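Acetone carboxylase alpha subunit (Xanthobacter autotrophicus Py2, PDB 5M45) is the alpha subunit of a multi-subunit carboxylase, with a hydantoinase B/oxoprolinase family region, and binds a manganese ion. Local coordinates at residues G557-A562 against Q598-K603; G519-R524 against L617-M622; A561-N566 against E610-Y615. All coordinates share one frame; numbering follows the deposited sequence.

Contact 1 (G557-A562 against Q598-K603); sequences GYRFAA and QIKRDK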
loop_
_atom_site.group_PDB
_atom_site.type_symbol
_atom_site.label_atom_id
_atom_site.label_comp_id
_atom_site.label_asym_id
_atom_site.label_seq_id
_atom_site.Cartn_x
_atom_site.Cartn_y
_atom_site.Cartn_z
ATOM N N GLY A 557 2.093 -30.475 -12.420
ATOM C CA GLY A 557 1.826 -29.370 -13.351
ATOM C C GLY A 557 2.927 -29.134 -14.361
ATOM O O GLY A 557 4.072 -29.575 -14.173
ATOM N N TYR A 558 2.569 -28.439 -15.441
ATOM C CA TYR A 558 3.503 -27.959 -16.438
ATOM C C TYR A 558 2.936 -26.710 -17.134
ATOM O O TYR A 558 1.767 -26.380 -16.982
ATOM C CB TYR A 558 3.871 -29.059 -17.454
ATOM C CG TYR A 558 2.745 -29.424 -18.430
ATOM C CD1 TYR A 558 1.762 -30.341 -18.089
ATOM C CD2 TYR A 558 2.664 -28.829 -19.690
ATOM C CE1 TYR A 558 0.729 -30.667 -18.974
ATOM C CE2 TYR A 558 1.619 -29.148 -20.589
ATOM C CZ TYR A 558 0.656 -30.059 -20.233
ATOM O OH TYR A 558 -0.388 -30.370 -21.121
ATOM N N ARG A 559 3.821 -26.025 -17.856
ATOM C CA ARG A 559 3.546 -24.800 -18.608
ATOM C C ARG A 559 3.567 -25.054 -20.116
ATOM O O ARG A 559 4.477 -25.739 -20.612
ATOM C CB ARG A 559 4.661 -23.757 -18.280
ATOM C CG ARG A 559 4.714 -22.551 -19.176
ATOM C CD ARG A 559 5.642 -21.439 -18.685
ATOM N NE ARG A 559 7.084 -21.757 -18.684
ATOM C CZ ARG A 559 8.053 -20.826 -18.664
ATOM N NH1 ARG A 559 7.772 -19.519 -18.704
ATOM N NH2 ARG A 559 9.318 -21.193 -18.620
ATOM N N PHE A 560 2.583 -24.504 -20.824
ATOM C CA PHE A 560 2.629 -24.275 -22.276
ATOM C C PHE A 560 2.196 -22.855 -22.618
ATOM O O PHE A 560 1.084 -22.454 -22.287
ATOM C CB PHE A 560 1.720 -25.239 -23.074
ATOM C CG PHE A 560 1.722 -24.977 -24.566
ATOM C CD1 PHE A 560 2.667 -25.570 -25.387
ATOM C CD2 PHE A 560 0.746 -24.145 -25.160
ATOM C CE1 PHE A 560 2.679 -25.308 -26.775
ATOM C CE2 PHE A 560 0.741 -23.906 -26.530
ATOM C CZ PHE A 560 1.719 -24.480 -27.334
ATOM N N ALA A 561 3.082 -22.128 -23.303
ATOM C CA ALA A 561 2.803 -20.822 -23.875
ATOM C C ALA A 561 3.517 -20.666 -25.200
ATOM O O ALA A 561 4.588 -21.267 -25.409
ATOM C CB ALA A 561 3.241 -19.716 -22.926
ATOM N N ALA A 562 2.949 -19.860 -26.100
ATOM C CA ALA A 562 3.543 -19.629 -27.430
ATOM C C ALA A 562 3.462 -18.153 -27.859
ATOM O O ALA A 562 2.407 -17.561 -27.832
ATOM C CB ALA A 562 2.889 -20.546 -28.477
ATOM N N GLN A 598 7.954 -18.945 -30.820
ATOM C CA GLN A 598 8.779 -19.173 -29.625
ATOM C C GLN A 598 7.881 -19.912 -28.622
ATOM O O GLN A 598 6.962 -19.306 -28.073
ATOM C CB GLN A 598 9.268 -17.843 -29.032
ATOM C CG GLN A 598 10.250 -18.037 -27.879
ATOM C CD GLN A 598 10.169 -17.056 -26.637
ATOM O OE1 GLN A 598 9.385 -16.078 -26.544
ATOM N NE2 GLN A 598 11.056 -17.338 -25.681
ATOM N N ILE A 599 8.132 -21.211 -28.402
ATOM C CA ILE A 599 7.308 -22.030 -27.525
ATOM C C ILE A 599 8.023 -22.277 -26.205
ATOM O O ILE A 599 9.183 -22.666 -26.200
ATOM C CB ILE A 599 6.962 -23.386 -28.175
ATOM C CG1 ILE A 599 6.139 -23.156 -29.446
ATOM C CG2 ILE A 599 6.221 -24.309 -27.186
ATOM C CD1 ILE A 599 5.824 -24.387 -30.235
ATOM N N LYS A 600 7.324 -22.076 -25.096
ATOM C CA LYS A 600 7.797 -22.499 -23.784
ATOM C C LYS A 600 6.936 -23.687 -23.304
ATOM O O LYS A 600 5.732 -23.524 -23.055
ATOM C CB LYS A 600 7.745 -21.326 -22.799
ATOM C CG LYS A 600 8.754 -20.228 -23.178
ATOM C CD LYS A 600 8.913 -19.189 -22.069
ATOM C CE LYS A 600 9.886 -18.085 -22.469
ATOM N NZ LYS A 600 10.158 -17.169 -21.293
ATOM N N ARG A 601 7.534 -24.873 -23.257
ATOM C CA ARG A 601 6.867 -26.103 -22.837
ATOM C C ARG A 601 7.800 -26.803 -21.842
ATOM O O ARG A 601 8.823 -27.383 -22.261
ATOM C CB ARG A 601 6.582 -27.010 -24.058
ATOM C CG ARG A 601 6.076 -28.411 -23.727
ATOM C CD ARG A 601 5.855 -29.304 -24.944
ATOM N NE ARG A 601 4.663 -28.963 -25.740
ATOM C CZ ARG A 601 3.406 -29.270 -25.441
ATOM N NH1 ARG A 601 2.442 -28.917 -26.267
ATOM N NH2 ARG A 601 3.083 -29.898 -24.313
ATOM N N ASP A 602 7.492 -26.714 -20.550
ATOM C CA ASP A 602 8.440 -27.164 -19.517
ATOM C C ASP A 602 7.760 -27.340 -18.167
ATOM O O ASP A 602 6.541 -27.121 -18.065
ATOM C CB ASP A 602 9.655 -26.205 -19.435
ATOM C CG ASP A 602 9.288 -24.788 -19.031
ATOM O OD1 ASP A 602 8.248 -24.535 -18.403
ATOM O OD2 ASP A 602 10.077 -23.862 -19.330
ATOM N N LYS A 603 8.543 -27.712 -17.135
ATOM C CA LYS A 603 8.016 -27.893 -15.772
ATOM C C LYS A 603 7.860 -26.619 -14.913
ATOM O O LYS A 603 7.475 -26.710 -13.747
ATOM C CB LYS A 603 8.868 -28.896 -14.987
ATOM C CG LYS A 603 8.811 -30.355 -15.489
ATOM C CD LYS A 603 7.465 -31.008 -15.275
ATOM C CE LYS A 603 7.032 -31.130 -13.791
ATOM N NZ LYS A 603 5.739 -31.858 -13.644
#
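Arg559 meets the carboxylate of Asp602 with the side of its guanidinium, using two nitrogens, one to each oxygen. Arg559 NE reaches Asp602 OD1 at 3.0 Å, and Arg559 NH2 meets the syn lone pair of Asp602 OD2 at 2.9 Å; arginine suits this place because its flat end offers two N-H groups to two oxygens. A bend at chi3 (67°) turns NE toward Asp602 OD1. The aliphatic part of Lys600 covers one face of this guanidinium, its CD 3.6 Å from Arg559 NH1; Asp302 binds both positive ends and Glu610 also takes Lys600 NZ. Strands 559-562 and 598-602 pair antiparallel here, the latter an outermost strand of a five-stranded sheet within this chain. Arg559 with Asp602 and Ala561 with Lys600 are hydrogen-bonded pairs. On the sheet's other face, Phe560 brings CD1 over the Arg601 guanidinium, 3.5 Å from Arg601 NH1, one flat group covering another with planes 45° apart, and Phe560 CE1 touches Ile599 CG2 at 3.7 Å. Asp582 and Asp591 hold the charged end of Arg601. Past the strands, the flexible Lys603 folds back to hydrogen-bond Gly557 O through Lys603 NZ (2.9 Å), which also binds backbone of another protein's chain.

Contact 2 (G519-R524 against L617-M622); sequences GFESLR and LYLNYM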
loop_
_atom_site.group_PDB
_atom_site.type_symbol
_atom_site.label_atom_id
_atom_site.label_comp_id
_atom_site.label_asym_id
_atom_site.label_seq_id
_atom_site.Cartn_x
_atom_site.Cartn_y
_atom_site.Cartn_z
ATOM N N GLY A 519 -8.805 -33.453 -13.920
ATOM C CA GLY A 519 -9.003 -32.018 -14.113
ATOM C C GLY A 519 -9.554 -31.721 -15.523
ATOM O O GLY A 519 -10.155 -32.568 -16.160
ATOM N N PHE A 520 -9.359 -30.484 -15.981
ATOM C CA PHE A 520 -9.696 -30.064 -17.357
ATOM C C PHE A 520 -8.701 -29.001 -17.799
ATOM O O PHE A 520 -7.843 -28.612 -17.026
ATOM C CB PHE A 520 -11.175 -29.615 -17.519
ATOM C CG PHE A 520 -11.507 -28.239 -16.966
ATOM C CD1 PHE A 520 -11.552 -28.000 -15.597
ATOM C CD2 PHE A 520 -11.833 -27.186 -17.835
ATOM C CE1 PHE A 520 -11.880 -26.720 -15.094
ATOM C CE2 PHE A 520 -12.179 -25.928 -17.345
ATOM C CZ PHE A 520 -12.187 -25.689 -15.973
ATOM N N GLU A 521 -8.782 -28.602 -19.061
ATOM C CA GLU A 521 -7.863 -27.634 -19.631
ATOM C C GLU A 521 -8.588 -26.743 -20.620
ATOM O O GLU A 521 -9.585 -27.151 -21.236
ATOM C CB GLU A 521 -6.660 -28.312 -20.307
ATOM C CG GLU A 521 -7.040 -29.216 -21.455
ATOM C CD GLU A 521 -5.935 -30.160 -21.908
ATOM O OE1 GLU A 521 -6.239 -31.321 -22.351
ATOM O OE2 GLU A 521 -4.744 -29.759 -21.851
ATOM N N SER A 522 -8.084 -25.517 -20.750
ATOM C CA SER A 522 -8.564 -24.585 -21.771
ATOM C C SER A 522 -7.371 -23.948 -22.496
ATOM O O SER A 522 -6.385 -23.590 -21.852
ATOM C CB SER A 522 -9.469 -23.496 -21.151
ATOM O OG SER A 522 -8.820 -22.688 -20.159
ATOM N N LEU A 523 -7.470 -23.819 -23.836
ATOM C CA LEU A 523 -6.477 -23.109 -24.621
ATOM C C LEU A 523 -7.027 -21.720 -24.894
ATOM O O LEU A 523 -8.123 -21.587 -25.467
ATOM C CB LEU A 523 -6.207 -23.811 -25.972
ATOM C CG LEU A 523 -5.154 -23.181 -26.898
ATOM C CD1 LEU A 523 -3.839 -23.040 -26.199
ATOM C CD2 LEU A 523 -4.949 -23.957 -28.191
ATOM N N ARG A 524 -6.252 -20.704 -24.517
ATOM C CA ARG A 524 -6.592 -19.288 -24.756
ATOM C C ARG A 524 -5.699 -18.650 -25.829
ATOM O O ARG A 524 -4.488 -18.921 -25.883
ATOM C CB ARG A 524 -6.457 -18.463 -23.488
ATOM C CG ARG A 524 -6.997 -19.120 -22.208
ATOM C CD ARG A 524 -8.430 -19.623 -22.300
ATOM N NE ARG A 524 -8.876 -19.879 -20.942
ATOM C CZ ARG A 524 -9.380 -18.976 -20.094
ATOM N NH1 ARG A 524 -9.604 -17.730 -20.451
ATOM N NH2 ARG A 524 -9.659 -19.344 -18.843
ATOM N N LEU A 617 -0.566 -17.700 -27.434
ATOM C CA LEU A 617 -1.326 -18.782 -26.789
ATOM C C LEU A 617 -0.885 -19.031 -25.358
ATOM O O LEU A 617 0.290 -18.896 -25.043
ATOM C CB LEU A 617 -1.169 -20.083 -27.570
ATOM C CG LEU A 617 -1.703 -20.135 -29.004
ATOM C CD1 LEU A 617 -1.373 -21.488 -29.624
ATOM C CD2 LEU A 617 -3.196 -19.855 -29.080
ATOM N N TYR A 618 -1.843 -19.417 -24.520
ATOM C CA TYR A 618 -1.627 -19.759 -23.094
ATOM C C TYR A 618 -2.515 -20.966 -22.768
ATOM O O TYR A 618 -3.731 -20.924 -23.033
ATOM C CB TYR A 618 -2.017 -18.534 -22.230
ATOM C CG TYR A 618 -1.834 -18.619 -20.705
ATOM C CD1 TYR A 618 -2.620 -19.472 -19.906
ATOM C CD2 TYR A 618 -0.912 -17.779 -20.042
ATOM C CE1 TYR A 618 -2.468 -19.526 -18.529
ATOM C CE2 TYR A 618 -0.757 -17.835 -18.662
ATOM C CZ TYR A 618 -1.544 -18.701 -17.905
ATOM O OH TYR A 618 -1.421 -18.756 -16.513
ATOM N N LEU A 619 -1.909 -22.041 -22.211
ATOM C CA LEU A 619 -2.675 -23.233 -21.748
ATOM C C LEU A 619 -3.003 -23.128 -20.258
ATOM O O LEU A 619 -2.090 -23.089 -19.450
ATOM C CB LEU A 619 -1.904 -24.535 -22.029
ATOM C CG LEU A 619 -2.575 -25.839 -21.572
ATOM C CD1 LEU A 619 -3.816 -26.106 -22.398
ATOM C CD2 LEU A 619 -1.631 -27.044 -21.667
ATOM N N ASN A 620 -4.284 -23.086 -19.906
ATOM C CA ASN A 620 -4.757 -23.182 -18.512
ATOM C C ASN A 620 -5.102 -24.632 -18.148
ATOM O O ASN A 620 -6.046 -25.216 -18.701
ATOM C CB ASN A 620 -6.001 -22.287 -18.283
ATOM C CG ASN A 620 -6.132 -21.816 -16.835
ATOM O OD1 ASN A 620 -5.148 -21.673 -16.144
ATOM N ND2 ASN A 620 -7.365 -21.577 -16.380
ATOM N N TYR A 621 -4.334 -25.228 -17.239
ATOM C CA TYR A 621 -4.455 -26.663 -16.877
ATOM C C TYR A 621 -4.868 -26.766 -15.401
ATOM O O TYR A 621 -4.113 -26.349 -14.495
ATOM C CB TYR A 621 -3.098 -27.382 -17.196
ATOM C CG TYR A 621 -2.768 -28.713 -16.486
ATOM C CD1 TYR A 621 -3.756 -29.592 -16.013
ATOM C CD2 TYR A 621 -1.427 -29.110 -16.340
ATOM C CE1 TYR A 621 -3.420 -30.794 -15.361
ATOM C CE2 TYR A 621 -1.087 -30.324 -15.704
ATOM C CZ TYR A 621 -2.086 -31.139 -15.203
ATOM O OH TYR A 621 -1.732 -32.304 -14.554
ATOM N N MET A 622 -6.056 -27.330 -15.170
ATOM C CA MET A 622 -6.579 -27.577 -13.811
ATOM C C MET A 622 -6.290 -29.009 -13.350
ATOM O O MET A 622 -6.492 -29.968 -14.108
ATOM C CB MET A 622 -8.099 -27.318 -13.749
ATOM C CG MET A 622 -8.482 -25.860 -13.522
ATOM S SD MET A 622 -7.797 -24.601 -14.638
ATOM C CE MET A 622 -8.537 -25.098 -16.187
#
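Over one face of the Phe520 ring sits the terminal methyl of Met622, the side chains crossing at a slant. Met622 CE stands 3.8 Å from the ring centroid of Phe520 and only 15° off the normal, a CH-pi contact; the sulfur lies farther out and oblique, which makes the pair Met-aromatic. The bend at chi3 (64°) of Met622 brings CE over the ring, something an unbranched, flexible chain does easily. In the backbone, Met622 N donates to Phe520 O at 2.9 Å.

On the face carrying Ser522 and Asn620, small and polar groups meet. Ser522 OG rests 3.4 Å from CB of Asn620 and, within its own strand, accepts a nearly straight bond from Arg524 NE (2.9 Å), lying close to the guanidinium plane. The guanidinium of Arg524 and the amide of Asn620 run side by side, pointing the same way, with their planes 77° apart. Glu457 gathers Ser522 OG, Arg524 NH2 and Asn620 ND2, so one carboxylate ties together polar groups from both strands in a buried place.

The face of Leu523 and Leu619 mixes leucine methyls with the Glu521 carboxylate. Leu619 CD1 packs 3.6 Å from Ser522 O, while Leu523 CD1 lies 4.2 Å from Leu617 CB. Glu521 crosses Leu619 obliquely, its OE2 3.8 Å from Leu619 CD1, and this carboxylate pairs with Lys505.

Hydrogen-bonded pairs Ser522-Asn620 and Arg524-Tyr618, each with two backbone bonds, alternate with the non-hydrogen-bonded pairs Glu521-Tyr621 and Leu523-Leu619. This is the regular register of an antiparallel sheet, and the two strands are neighbours in a five-stranded antiparallel sheet, with 497-504 flanking one and 559-563 the other.

Contact 3 (A561-N566 against E610-Y615); sequences AAHKTN and EMFSDY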
loop_
_atom_site.group_PDB
_atom_site.type_symbol
_atom_site.label_atom_id
_atom_site.label_comp_id
_atom_site.label_asym_id
_atom_site.label_seq_id
_atom_site.Cartn_x
_atom_site.Cartn_y
_atom_site.Cartn_z
ATOM N N ALA A 561 3.082 -22.128 -23.303
ATOM C CA ALA A 561 2.803 -20.822 -23.875
ATOM C C ALA A 561 3.517 -20.666 -25.200
ATOM O O ALA A 561 4.588 -21.267 -25.409
ATOM C CB ALA A 561 3.241 -19.716 -22.926
ATOM N N ALA A 562 2.949 -19.860 -26.100
ATOM C CA ALA A 562 3.543 -19.629 -27.430
ATOM C C ALA A 562 3.462 -18.153 -27.859
ATOM O O ALA A 562 2.407 -17.561 -27.832
ATOM C CB ALA A 562 2.889 -20.546 -28.477
ATOM N N HIS A 563 4.613 -17.589 -28.236
ATOM C CA HIS A 563 4.749 -16.201 -28.712
ATOM C C HIS A 563 5.097 -16.163 -30.199
ATOM O O HIS A 563 5.617 -17.138 -30.737
ATOM C CB HIS A 563 5.833 -15.462 -27.929
ATOM C CG HIS A 563 5.570 -15.389 -26.457
ATOM N ND1 HIS A 563 4.531 -14.660 -25.932
ATOM C CD2 HIS A 563 6.205 -15.951 -25.399
ATOM C CE1 HIS A 563 4.518 -14.780 -24.617
ATOM N NE2 HIS A 563 5.548 -15.531 -24.260
ATOM N N LYS A 564 4.815 -15.036 -30.854
ATOM C CA LYS A 564 5.086 -14.837 -32.283
ATOM C C LYS A 564 4.611 -16.019 -33.120
ATOM O O LYS A 564 5.360 -16.577 -33.924
ATOM C CB LYS A 564 6.579 -14.628 -32.506
ATOM C CG LYS A 564 7.182 -13.481 -31.722
ATOM C CD LYS A 564 8.689 -13.727 -31.563
ATOM C CE LYS A 564 9.511 -12.438 -31.501
ATOM N NZ LYS A 564 8.840 -11.289 -30.810
ATOM N N THR A 565 3.352 -16.383 -32.889
ATOM C CA THR A 565 2.756 -17.608 -33.443
ATOM C C THR A 565 2.514 -17.580 -34.951
ATOM O O THR A 565 2.403 -18.653 -35.573
ATOM C CB THR A 565 1.386 -17.887 -32.779
ATOM O OG1 THR A 565 0.500 -16.797 -33.043
ATOM C CG2 THR A 565 1.545 -18.085 -31.265
ATOM N N ASN A 566 2.377 -16.373 -35.514
ATOM C CA ASN A 566 1.938 -16.166 -36.906
ATOM C C ASN A 566 0.485 -16.637 -37.144
ATOM O O ASN A 566 0.090 -16.890 -38.290
ATOM C CB ASN A 566 2.918 -16.834 -37.886
ATOM C CG ASN A 566 2.808 -16.282 -39.316
ATOM O OD1 ASN A 566 2.589 -15.097 -39.537
ATOM N ND2 ASN A 566 2.954 -17.178 -40.297
ATOM N N GLU A 610 5.186 -11.774 -17.977
ATOM C CA GLU A 610 5.923 -11.753 -19.251
ATOM C C GLU A 610 5.018 -11.130 -20.332
ATOM O O GLU A 610 3.801 -11.326 -20.309
ATOM C CB GLU A 610 6.340 -13.218 -19.557
ATOM C CG GLU A 610 6.675 -13.626 -20.968
ATOM C CD GLU A 610 7.152 -15.080 -21.033
ATOM O OE1 GLU A 610 6.450 -15.964 -21.623
ATOM O OE2 GLU A 610 8.229 -15.371 -20.434
ATOM N N MET A 611 5.614 -10.368 -21.254
ATOM C CA MET A 611 4.864 -9.710 -22.350
ATOM C C MET A 611 4.163 -10.759 -23.249
ATOM O O MET A 611 4.789 -11.749 -23.654
ATOM C CB MET A 611 5.783 -8.815 -23.187
ATOM C CG MET A 611 6.312 -7.598 -22.425
ATOM S SD MET A 611 7.533 -6.653 -23.310
ATOM C CE MET A 611 8.970 -7.644 -23.017
ATOM N N PHE A 612 2.879 -10.557 -23.505
ATOM C CA PHE A 612 2.118 -11.308 -24.510
ATOM C C PHE A 612 1.438 -10.295 -25.467
ATOM O O PHE A 612 1.052 -9.158 -25.062
ATOM C CB PHE A 612 0.997 -12.187 -23.887
ATOM C CG PHE A 612 1.446 -13.498 -23.272
ATOM C CD1 PHE A 612 2.225 -13.520 -22.103
ATOM C CD2 PHE A 612 0.988 -14.712 -23.771
ATOM C CE1 PHE A 612 2.605 -14.712 -21.522
ATOM C CE2 PHE A 612 1.377 -15.926 -23.187
ATOM C CZ PHE A 612 2.190 -15.929 -22.068
ATOM N N SER A 613 1.224 -10.721 -26.709
ATOM C CA SER A 613 0.489 -9.938 -27.713
ATOM C C SER A 613 -0.660 -10.731 -28.302
ATOM O O SER A 613 -0.673 -11.957 -28.233
ATOM C CB SER A 613 1.375 -9.580 -28.894
ATOM O OG SER A 613 2.569 -8.989 -28.443
ATOM N N ASP A 614 -1.563 -10.014 -28.989
ATOM C CA ASP A 614 -2.649 -10.654 -29.724
ATOM C C ASP A 614 -2.101 -11.769 -30.631
ATOM O O ASP A 614 -1.041 -11.610 -31.269
ATOM C CB ASP A 614 -3.457 -9.657 -30.559
ATOM C CG ASP A 614 -4.527 -8.898 -29.761
ATOM O OD1 ASP A 614 -4.506 -8.896 -28.492
ATOM O OD2 ASP A 614 -5.400 -8.242 -30.437
ATOM N N TYR A 615 -2.837 -12.889 -30.634
ATOM C CA TYR A 615 -2.551 -14.145 -31.347
ATOM C C TYR A 615 -1.548 -15.102 -30.633
ATOM O O TYR A 615 -1.332 -16.216 -31.104
ATOM C CB TYR A 615 -2.176 -13.922 -32.836
ATOM C CG TYR A 615 -3.275 -13.271 -33.656
ATOM C CD1 TYR A 615 -4.274 -14.024 -34.230
ATOM C CD2 TYR A 615 -3.256 -11.895 -33.934
ATOM C CE1 TYR A 615 -5.249 -13.461 -35.034
ATOM C CE2 TYR A 615 -4.225 -11.287 -34.733
ATOM C CZ TYR A 615 -5.227 -12.089 -35.283
ATOM O OH TYR A 615 -6.218 -11.561 -36.081
#
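His563 drives the edge of its imidazole into the face of Phe612, a T-shaped contact with centroids 4.4 Å apart and planes at 65°. The leading atom is His563 CE1, set over the centre of the phenyl ring and 3.6 Å from Phe612 CG. This carbon carries the ring's most polarised C-H, well suited to an aromatic face. From the same imidazole, His563 NE2 gives a nearly straight hydrogen bond to Glu610 OE1 of 2.8 Å. The oxygen lies almost in the imidazole plane, whereas the nitrogen approaches from above the carboxylate plane, 41° out of it. Met611 O adds a close approach to His563 CE1, at 3.2 Å. The small Ala561 lets its CB approach Phe612 CZ to 4.0 Å.

Farther along, Thr565 OG1 donates to Tyr615 O at 2.7 Å, coming from above the carbonyl plane. The same hydroxyl oxygen is bonded to Leu567 N, where helix 567-573 begins.

A second shell fixes the first. His563 ND1 is hydrogen-bonded to Asp616 OD2, so the imidazole is held at both nitrogens; with a carboxylate at each, the doubly protonated form would probably be favoured. Glu610 is anchored in turn through its other oxygen, OE2, by Lys600. Asp308 of the second subunit, another copy of this protein, accepts a hydrogen bond from Met611 N.

Strands 561-563 and 610-612 cross at 64°, their axes 8.8 Å apart, and belong to different sheets: 610-612 is bonded to strand 532-535, and 561-563 to 598-602 and 617-621. Tyr615 packs against helix 567-573, and also touches Met525 of strand 520-526.

Contacts 1 and 2 share one five-stranded antiparallel sheet, ordered 497-504, 520-526, 617-621, 559-563, 598-602; their centres lie 11 Å apart. Strands 559-563 and 617-621 join them, through probable backbone hydrogen bonds such as Phe560 O to Leu619 N (3.0 Å). Contact 3 starts from the same strand as contact 1, with centres 12 Å apart, and turns to strand 610-612 of a second, four-stranded sheet; contact 2 lies about 15 Å from it, centre to centre. Along the chain, 519-524 comes first and 617-622 last, with the other segments between. Strand 617-621, the last in sequence, lies between 520-526 and 559-563, so the sheet's order differs from chain order.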